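Local coordinates for protein mRNA-decapping enzyme subunit 1 (Saccharomyces cerevisiae, PDB 1Q67) that serves in the Dcp1-Dcp2 decapping complex, which removes the 7-methylguanine cap from mRNA and so commits the transcript to 5' to 3' decay, at residues Phe24-Ile27 / Gly28-Pro32; Asp210-Asn213 / Ile214-Leu217. All coordinates share one frame; numbering follows the deposited sequence.

Contact 1: Phe24-Ile27 / Gly28-Pro32; sequences FNVI and GRYDP
The Phe24 ring turns its edge to the Arg29 guanidinium, whose face it meets: CE2 of Phe24 lies 3.8 Å from NE of Arg29, and the two planes stand 86° apart. An arginine chain extended from CG to NE carries the group back to this ring. At the edge of the Tyr30 ring, in its plane, sits the CG2 methyl of Val26, 3.6 Å from Tyr30 CE1. With CG1 of Val26 between the backbone N and the carbonyl carbon (chi1 57°), CG2 is left anti to N, which sets it at the tyrosine edge.

Between these side chains the backbone folds into a compact turn before strand 34-41. Asn25, the centre of an inverse gamma turn closed by a weak Val26 N to Phe24 O bond, accepts the N-H of Gly28 on OD1 at 3.0 Å, the donor standing well above the amide plane. Arg29 N bonds to Val26 O, and Ile27 O is gripped twice, by Tyr30 N at 2.7 Å and by Asp31 N at 2.9 Å, the latter approaching nearly end-on to the carbonyl. The buried Ile27 side chain packs on Ile34, Leu37, Ala66, Tyr68 and Ile143 of the four-stranded sheet. Asp31 OD2 forms a salt bridge with Arg70 and a hydrogen bond with Tyr68 OH.

Contact 2: Asp210-Asn213 / Ile214-Leu217; sequences DRQN and IYEL
Gln212 and Tyr215 run side by side and point the same way, OE1 of Gln212 coming within 3.9 Å of CD2 of Tyr215, with amide and ring planes 58° apart. The glutamine chain starts anti to its own N (chi1 -150°) and bends at chi2, which brings its amide alongside the ring. On the next turn Glu216 also bends at chi2, bringing its OE1 back to 3.5 Å from Gln212 O, a contact of two acceptors and no bond, and 3.9 Å from Gln212 CG. Ile214 is buried; its CG1 is anti to N (chi1 -159°), and CG2, between the backbone N and the carbonyl carbon, comes to 3.2 Å from Arg211 O.

Four backbone bonds join the two segments, Ile214 N to Asp210 O, Tyr215 N to Arg211 O, Glu216 N to Gln212 O and Leu217 N to Asn213 O, each 2.9 to 3.1 Å long. Ile214 rests on Phe39, Leu65, Ile67 and Ile205, and Tyr215 on Val184 and Val186. Asp210 OD2 bonds to Thr41 OG1 and Arg211 NE to Ile205 O. The four N-H(i+4) to O(i) bonds are those of an alpha-helix, amphipathic here, the C-terminal helix 208-223 that packs against the beta-sandwich of the PH-like Dcp1 fold.

In the fold
Both contacts are local and near the surface, each with one buried isoleucine, but they lie at different places on the sandwich, with centres about 23 Å apart and nearest atoms about 11 Å apart. Contact 1 belongs to the approach to strand 34-41, and its Ile27 reaches strands 34-41, 64-70 and 140-146. In contact 2, Ile214 meets strands 34-41 and 64-70 too, but also strand 200-205 of the five-stranded sheet, so helix 208-223 touches both sheets. Their chemistry differs accordingly: the irregular turn 24-32 mixes a side-chain acceptor, a shared carbonyl and an aromatic-guanidinium contact, whereas 210-217 repeats a single backbone bond pattern.

Contact 1: Phe24-Ile27 / Gly28-Pro32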
ATOM      1  N   PHE B  24       0.665 -21.918  -4.790  1.00 42.31           N
ATOM      2  CA  PHE B  24       1.003 -22.577  -3.536  1.00 39.66           C
ATOM      3  C   PHE B  24       0.103 -22.128  -2.384  1.00 37.92           C
ATOM      4  O   PHE B  24      -0.411 -21.015  -2.395  1.00 39.60           O
ATOM      5  CB  PHE B  24       2.464 -22.256  -3.207  1.00 37.69           C
ATOM      6  CG  PHE B  24       2.997 -22.967  -2.004  1.00 37.66           C
ATOM      7  CD1 PHE B  24       3.411 -24.294  -2.090  1.00 38.47           C
ATOM      8  CD2 PHE B  24       3.118 -22.303  -0.788  1.00 37.12           C
ATOM      9  CE1 PHE B  24       3.945 -24.949  -0.974  1.00 40.28           C
ATOM     10  CE2 PHE B  24       3.649 -22.946   0.337  1.00 38.85           C
ATOM     11  CZ  PHE B  24       4.065 -24.271   0.243  1.00 38.15           C
ATOM     12  N   ASN B  25      -0.094 -22.999  -1.395  1.00 37.10           N
ATOM     13  CA  ASN B  25      -0.917 -22.647  -0.238  1.00 35.94           C
ATOM     14  C   ASN B  25      -0.071 -21.867   0.757  1.00 34.29           C
ATOM     15  O   ASN B  25       0.318 -22.384   1.798  1.00 34.74           O
ATOM     16  CB  ASN B  25      -1.496 -23.906   0.428  1.00 36.16           C
ATOM     17  CG  ASN B  25      -2.286 -23.593   1.702  1.00 38.15           C
ATOM     18  OD1 ASN B  25      -2.745 -22.460   1.909  1.00 37.92           O
ATOM     19  ND2 ASN B  25      -2.458 -24.599   2.555  1.00 36.63           N
ATOM     20  N   VAL B  26       0.216 -20.616   0.417  1.00 35.51           N
ATOM     21  CA  VAL B  26       1.021 -19.739   1.262  1.00 35.84           C
ATOM     22  C   VAL B  26       0.286 -19.291   2.530  1.00 36.27           C
ATOM     23  O   VAL B  26       0.911 -19.091   3.576  1.00 36.38           O
ATOM     24  CB  VAL B  26       1.482 -18.478   0.463  1.00 37.99           C
ATOM     25  CG1 VAL B  26       0.277 -17.736  -0.096  1.00 37.14           C
ATOM     26  CG2 VAL B  26       2.296 -17.550   1.354  1.00 39.12           C
ATOM     27  N   ILE B  27      -1.034 -19.121   2.443  1.00 34.50           N
ATOM     28  CA  ILE B  27      -1.803 -18.701   3.613  1.00 35.00           C
ATOM     29  C   ILE B  27      -1.637 -19.749   4.699  1.00 34.65           C
ATOM     30  O   ILE B  27      -1.425 -19.433   5.874  1.00 33.99           O
ATOM     31  CB  ILE B  27      -3.317 -18.562   3.295  1.00 35.10           C
ATOM     32  CG1 ILE B  27      -3.535 -17.423   2.290  1.00 33.91           C
ATOM     33  CG2 ILE B  27      -4.098 -18.301   4.591  1.00 32.85           C
ATOM     34  CD1 ILE B  27      -4.923 -17.399   1.670  1.00 34.05           C
ATOM     35  N   GLY B  28      -1.727 -21.003   4.278  1.00 36.67           N
ATOM     36  CA  GLY B  28      -1.598 -22.118   5.194  1.00 38.33           C
ATOM     37  C   GLY B  28      -0.357 -22.107   6.062  1.00 39.39           C
ATOM     38  O   GLY B  28      -0.336 -22.753   7.109  1.00 40.92           O
ATOM     39  N   ARG B  29       0.680 -21.387   5.648  1.00 39.61           N
ATOM     40  CA  ARG B  29       1.888 -21.334   6.454  1.00 41.30           C
ATOM     41  C   ARG B  29       1.789 -20.309   7.571  1.00 42.43           C
ATOM     42  O   ARG B  29       2.608 -20.302   8.492  1.00 43.43           O
ATOM     43  CB  ARG B  29       3.101 -21.045   5.579  1.00 42.01           C
ATOM     44  CG  ARG B  29       3.447 -22.214   4.683  1.00 42.25           C
ATOM     45  CD  ARG B  29       4.837 -22.089   4.149  1.00 43.84           C
ATOM     46  NE  ARG B  29       5.342 -23.382   3.708  1.00 44.68           N
ATOM     47  CZ  ARG B  29       6.593 -23.589   3.315  1.00 44.65           C
ATOM     48  NH1 ARG B  29       7.453 -22.578   3.312  1.00 43.65           N
ATOM     49  NH2 ARG B  29       6.984 -24.801   2.935  1.00 43.03           N
ATOM     50  N   TYR B  30       0.789 -19.441   7.495  1.00 41.52           N
ATOM     51  CA  TYR B  30       0.608 -18.442   8.538  1.00 41.87           C
ATOM     52  C   TYR B  30      -0.624 -18.774   9.371  1.00 40.76           C
ATOM     53  O   TYR B  30      -0.647 -18.506  10.563  1.00 41.69           O
ATOM     54  CB  TYR B  30       0.498 -17.046   7.926  1.00 41.35           C
ATOM     55  CG  TYR B  30       1.683 -16.725   7.047  1.00 43.82           C
ATOM     56  CD1 TYR B  30       1.604 -16.873   5.664  1.00 43.48           C
ATOM     57  CD2 TYR B  30       2.908 -16.344   7.603  1.00 44.56           C
ATOM     58  CE1 TYR B  30       2.705 -16.660   4.854  1.00 44.51           C
ATOM     59  CE2 TYR B  30       4.027 -16.130   6.794  1.00 46.47           C
ATOM     60  CZ  TYR B  30       3.914 -16.294   5.418  1.00 46.81           C
ATOM     61  OH  TYR B  30       5.003 -16.113   4.596  1.00 49.09           O
ATOM     62  N   ASP B  31      -1.635 -19.366   8.739  1.00 39.37           N
ATOM     63  CA  ASP B  31      -2.863 -19.772   9.429  1.00 39.06           C
ATOM     64  C   ASP B  31      -3.173 -21.189   8.967  1.00 38.50           C
ATOM     65  O   ASP B  31      -3.831 -21.393   7.950  1.00 38.45           O
ATOM     66  CB  ASP B  31      -4.030 -18.831   9.086  1.00 39.67           C
ATOM     67  CG  ASP B  31      -5.334 -19.216   9.793  1.00 39.54           C
ATOM     68  OD1 ASP B  31      -5.347 -20.216  10.543  1.00 39.17           O
ATOM     69  OD2 ASP B  31      -6.353 -18.518   9.592  1.00 39.95           O
ATOM     70  N   PRO B  32      -2.697 -22.191   9.722  1.00 40.15           N
ATOM     71  CA  PRO B  32      -2.894 -23.611   9.416  1.00 42.00           C
ATOM     72  C   PRO B  32      -4.347 -24.026   9.222  1.00 43.11           C
ATOM     73  O   PRO B  32      -4.625 -25.005   8.537  1.00 44.59           O
ATOM     74  CB  PRO B  32      -2.248 -24.315  10.610  1.00 41.97           C
ATOM     75  CG  PRO B  32      -1.190 -23.341  11.050  1.00 41.24           C
ATOM     76  CD  PRO B  32      -1.931 -22.030  10.970  1.00 40.46           C
TER
HETATM   77  O   HOH W   1      -4.254 -25.593   5.256  1.00 49.60           O

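Contact 2: Asp210-Asn213 / Ile214-Leu217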
ATOM      1  N   ASP B 210     -13.900  -5.585  -7.651  1.00 47.22           N
ATOM      2  CA  ASP B 210     -13.651  -6.411  -6.475  1.00 46.30           C
ATOM      3  C   ASP B 210     -14.103  -5.775  -5.167  1.00 44.97           C
ATOM      4  O   ASP B 210     -14.270  -6.468  -4.163  1.00 44.53           O
ATOM      5  CB  ASP B 210     -12.171  -6.781  -6.375  1.00 46.77           C
ATOM      6  CG  ASP B 210     -11.809  -7.942  -7.272  1.00 48.36           C
ATOM      7  OD1 ASP B 210     -12.738  -8.663  -7.699  1.00 49.59           O
ATOM      8  OD2 ASP B 210     -10.606  -8.148  -7.537  1.00 48.67           O
ATOM      9  N   ARG B 211     -14.303  -4.462  -5.175  1.00 43.74           N
ATOM     10  CA  ARG B 211     -14.734  -3.764  -3.970  1.00 44.48           C
ATOM     11  C   ARG B 211     -16.146  -4.188  -3.587  1.00 42.79           C
ATOM     12  O   ARG B 211     -16.422  -4.493  -2.428  1.00 40.75           O
ATOM     13  CB  ARG B 211     -14.693  -2.253  -4.187  1.00 46.08           C
ATOM     14  CG  ARG B 211     -13.305  -1.731  -4.490  1.00 49.14           C
ATOM     15  CD  ARG B 211     -13.343  -0.287  -4.956  1.00 50.20           C
ATOM     16  NE  ARG B 211     -12.060   0.103  -5.530  1.00 51.56           N
ATOM     17  CZ  ARG B 211     -11.861   1.218  -6.222  1.00 51.25           C
ATOM     18  NH1 ARG B 211     -12.864   2.060  -6.430  1.00 50.25           N
ATOM     19  NH2 ARG B 211     -10.660   1.485  -6.709  1.00 52.15           N
ATOM     20  N   GLN B 212     -17.032  -4.217  -4.574  1.00 42.11           N
ATOM     21  CA  GLN B 212     -18.415  -4.601  -4.345  1.00 43.26           C
ATOM     22  C   GLN B 212     -18.503  -6.089  -4.005  1.00 42.33           C
ATOM     23  O   GLN B 212     -19.281  -6.495  -3.141  1.00 42.35           O
ATOM     24  CB  GLN B 212     -19.257  -4.296  -5.587  1.00 45.37           C
ATOM     25  CG  GLN B 212     -20.697  -3.975  -5.267  1.00 50.72           C
ATOM     26  CD  GLN B 212     -20.831  -2.716  -4.423  1.00 51.78           C
ATOM     27  OE1 GLN B 212     -21.767  -2.575  -3.640  1.00 53.36           O
ATOM     28  NE2 GLN B 212     -19.897  -1.791  -4.589  1.00 52.97           N
ATOM     29  N   ASN B 213     -17.698  -6.901  -4.680  1.00 41.35           N
ATOM     30  CA  ASN B 213     -17.699  -8.335  -4.427  1.00 41.31           C
ATOM     31  C   ASN B 213     -17.196  -8.716  -3.036  1.00 40.79           C
ATOM     32  O   ASN B 213     -17.710  -9.653  -2.431  1.00 41.15           O
ATOM     33  CB  ASN B 213     -16.868  -9.055  -5.489  1.00 45.68           C
ATOM     34  CG  ASN B 213     -17.546  -9.063  -6.842  1.00 49.48           C
ATOM     35  OD1 ASN B 213     -18.034  -8.032  -7.308  1.00 54.98           O
ATOM     36  ND2 ASN B 213     -17.582 -10.224  -7.483  1.00 53.39           N
ATOM     37  N   ILE B 214     -16.193  -8.007  -2.524  1.00 38.56           N
ATOM     38  CA  ILE B 214     -15.675  -8.331  -1.203  1.00 38.12           C
ATOM     39  C   ILE B 214     -16.704  -7.874  -0.164  1.00 37.23           C
ATOM     40  O   ILE B 214     -16.931  -8.541   0.842  1.00 33.87           O
ATOM     41  CB  ILE B 214     -14.295  -7.655  -0.939  1.00 37.96           C
ATOM     42  CG1 ILE B 214     -13.571  -8.400   0.182  1.00 43.11           C
ATOM     43  CG2 ILE B 214     -14.470  -6.206  -0.498  1.00 39.12           C
ATOM     44  CD1 ILE B 214     -12.210  -7.823   0.542  1.00 45.79           C
ATOM     45  N   TYR B 215     -17.334  -6.736  -0.431  1.00 37.48           N
ATOM     46  CA  TYR B 215     -18.353  -6.199   0.456  1.00 38.73           C
ATOM     47  C   TYR B 215     -19.508  -7.200   0.568  1.00 38.58           C
ATOM     48  O   TYR B 215     -20.010  -7.476   1.657  1.00 36.58           O
ATOM     49  CB  TYR B 215     -18.873  -4.866  -0.101  1.00 40.26           C
ATOM     50  CG  TYR B 215     -20.211  -4.457   0.473  1.00 42.95           C
ATOM     51  CD1 TYR B 215     -20.336  -4.075   1.807  1.00 42.09           C
ATOM     52  CD2 TYR B 215     -21.363  -4.519  -0.306  1.00 45.16           C
ATOM     53  CE1 TYR B 215     -21.579  -3.770   2.353  1.00 44.39           C
ATOM     54  CE2 TYR B 215     -22.610  -4.219   0.228  1.00 46.36           C
ATOM     55  CZ  TYR B 215     -22.713  -3.849   1.556  1.00 46.09           C
ATOM     56  OH  TYR B 215     -23.955  -3.597   2.090  1.00 47.63           O
ATOM     57  N   GLU B 216     -19.912  -7.744  -0.575  1.00 38.93           N
ATOM     58  CA  GLU B 216     -21.008  -8.707  -0.643  1.00 40.25           C
ATOM     59  C   GLU B 216     -20.661 -10.012   0.076  1.00 39.10           C
ATOM     60  O   GLU B 216     -21.496 -10.591   0.773  1.00 37.84           O
ATOM     61  CB  GLU B 216     -21.342  -9.012  -2.107  1.00 44.31           C
ATOM     62  CG  GLU B 216     -22.812  -8.922  -2.448  1.00 51.91           C
ATOM     63  CD  GLU B 216     -23.274  -7.498  -2.634  1.00 56.10           C
ATOM     64  OE1 GLU B 216     -22.772  -6.846  -3.573  1.00 60.79           O
ATOM     65  OE2 GLU B 216     -24.131  -7.031  -1.850  1.00 58.18           O
ATOM     66  N   LEU B 217     -19.431 -10.485  -0.105  1.00 35.82           N
ATOM     67  CA  LEU B 217     -19.007 -11.713   0.551  1.00 34.31           C
ATOM     68  C   LEU B 217     -18.946 -11.564   2.074  1.00 32.91           C
ATOM     69  O   LEU B 217     -19.468 -12.400   2.804  1.00 33.94           O
ATOM     70  CB  LEU B 217     -17.639 -12.156   0.027  1.00 33.00           C
ATOM     71  CG  LEU B 217     -16.995 -13.327   0.774  1.00 34.62           C
ATOM     72  CD1 LEU B 217     -17.882 -14.561   0.645  1.00 31.57           C
ATOM     73  CD2 LEU B 217     -15.602 -13.603   0.201  1.00 34.19           C
TER